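Local atomic coordinates of PorB (Corynebacterium glutamicum, PDB entry 2VQG), a protein that is a putative alpha-helical porin, probably forming anion-specific channels in the outer envelope of the bacterium. Residues D76-T80 and C81-K85. Numbering follows the deposited sequence. Where two conformers were deposited one is given.
Sequences DRAQT and CGLVK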
loop_
_atom_site.group_PDB
_atom_site.type_symbol
_atom_site.label_atom_id
_atom_site.label_comp_id
_atom_site.label_asym_id
_atom_site.label_seq_id
_atom_site.Cartn_x
_atom_site.Cartn_y
_atom_site.Cartn_z
ATOM N N ASP A 76 2.685 -4.755 1.246
ATOM C CA ASP A 76 3.782 -5.627 1.722
ATOM C C ASP A 76 4.953 -4.802 2.283
ATOM O O ASP A 76 5.492 -5.144 3.342
ATOM C CB ASP A 76 4.310 -6.535 0.610
ATOM C CG ASP A 76 3.383 -7.717 0.316
ATOM O OD1 ASP A 76 2.413 -7.932 1.081
ATOM O OD2 ASP A 76 3.651 -8.444 -0.667
ATOM N N ARG A 77 5.356 -3.750 1.563
ATOM C CA ARG A 77 6.441 -2.895 2.034
ATOM C C ARG A 77 6.065 -2.183 3.339
ATOM O O ARG A 77 6.903 -2.073 4.243
ATOM C CB ARG A 77 6.917 -1.935 0.933
ATOM C CG ARG A 77 7.339 -2.704 -0.328
ATOM C CD ARG A 77 8.084 -1.860 -1.356
ATOM N NE ARG A 77 7.226 -0.908 -2.058
ATOM C CZ ARG A 77 6.549 -1.161 -3.180
ATOM N NH1 ARG A 77 6.598 -2.353 -3.763
ATOM N NH2 ARG A 77 5.823 -0.201 -3.727
ATOM N N ALA A 78 4.809 -1.750 3.449
ATOM C CA ALA A 78 4.294 -1.187 4.691
ATOM C C ALA A 78 4.360 -2.178 5.862
ATOM O O ALA A 78 4.719 -1.802 6.983
ATOM C CB ALA A 78 2.900 -0.707 4.504
ATOM N N GLN A 79 4.033 -3.438 5.606
ATOM C CA GLN A 79 4.094 -4.450 6.665
ATOM C C GLN A 79 5.526 -4.645 7.134
ATOM O O GLN A 79 5.792 -4.717 8.345
ATOM C CB GLN A 79 3.484 -5.773 6.204
ATOM C CG GLN A 79 3.409 -6.798 7.324
ATOM C CD GLN A 79 2.907 -8.144 6.854
ATOM O OE1 GLN A 79 2.053 -8.220 5.966
ATOM N NE2 GLN A 79 3.424 -9.222 7.461
ATOM N N THR A 80 6.453 -4.705 6.179
ATOM C CA THR A 80 7.875 -4.832 6.492
ATOM C C THR A 80 8.321 -3.669 7.370
ATOM O O THR A 80 9.099 -3.857 8.324
ATOM C CB THR A 80 8.729 -4.934 5.208
ATOM O OG1 THR A 80 8.265 -6.061 4.439
ATOM C CG2 THR A 80 10.195 -5.176 5.559
ATOM N N CYS A 81 7.781 -2.488 7.077
ATOM C CA CYS A 81 8.058 -1.267 7.844
ATOM C C CYS A 81 7.334 -1.208 9.200
ATOM O O CYS A 81 7.451 -0.204 9.910
ATOM C CB CYS A 81 7.700 -0.005 7.011
ATOM S SG CYS A 81 8.956 0.481 5.852
ATOM N N GLY A 82 6.574 -2.261 9.513
ATOM C CA GLY A 82 5.809 -2.394 10.766
ATOM C C GLY A 82 4.569 -1.524 10.864
ATOM O O GLY A 82 4.107 -1.233 11.972
ATOM N N LEU A 83 4.011 -1.139 9.707
ATOM C CA LEU A 83 2.890 -0.202 9.637
ATOM C C LEU A 83 1.507 -0.859 9.644
ATOM O O LEU A 83 0.508 -0.208 9.963
ATOM C CB LEU A 83 3.048 0.686 8.382
ATOM C CG LEU A 83 4.405 1.383 8.209
ATOM C CD1 LEU A 83 4.442 2.281 6.961
ATOM C CD2 LEU A 83 4.781 2.190 9.479
ATOM N N VAL A 84 1.447 -2.138 9.291
ATOM C CA VAL A 84 0.206 -2.905 9.253
ATOM C C VAL A 84 0.461 -4.320 9.771
ATOM O O VAL A 84 1.610 -4.777 9.792
ATOM C CB VAL A 84 -0.423 -2.968 7.821
ATOM C CG1 VAL A 84 -0.852 -1.567 7.344
ATOM C CG2 VAL A 84 0.517 -3.610 6.815
ATOM N N LYS A 85 -0.616 -4.990 10.179
ATOM C CA LYS A 85 -0.575 -6.373 10.667
ATOM C C LYS A 85 -0.552 -7.410 9.543
ATOM O O LYS A 85 -1.156 -7.208 8.481
ATOM C CB LYS A 85 -1.790 -6.646 11.560
ATOM C CG LYS A 85 -1.889 -5.778 12.806
ATOM C CD LYS A 85 -3.070 -6.212 13.691
ATOM C CE LYS A 85 -4.377 -5.624 13.188
ATOM N NZ LYS A 85 -5.536 -5.939 14.069
#
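With chi1 at -174° the CG of Gln79 is turned away from the backbone N and sits beside the carbonyl carbon, which puts CG against the returning chain, at 3.7 Å from Val84 O. Val84 answers with one branch: chi1 of -64° wedges CG2 between its own N and carbonyl carbon, and that methyl presses on Gln79 CB at 3.7 Å. Gly82 leaves the helix with positive phi (73°), turning the chain back on the last turn. Leu83 N gives a fairly straight bond to Ala78 O (2.9 Å), while Gly82 N reaches Gln79 O at 2.8 Å from above the carbonyl plane; together they make a Schellman motif. One residue earlier, Cys81 N still makes the helical bond to Arg77 O (3.0 Å). Next to the Leu83 bond, Leu83 lays its CB and CG over Ala78 O, and its CB comes within 4.1 Å of Ala78 CB, an apolar contact beside the accepting carbonyl. Asn41 ND2 is hydrogen-bonded to both Gln79 OE1 and Asp76 OD1. The turn thus ends helix 61-80: Cys81 is tied by a disulfide to Cys22 of helix 19-31, Leu83 rests on Leu25 and Glu26 of that same helix, and Ala78 and Val84 pack against Leu44 of helix 41-52.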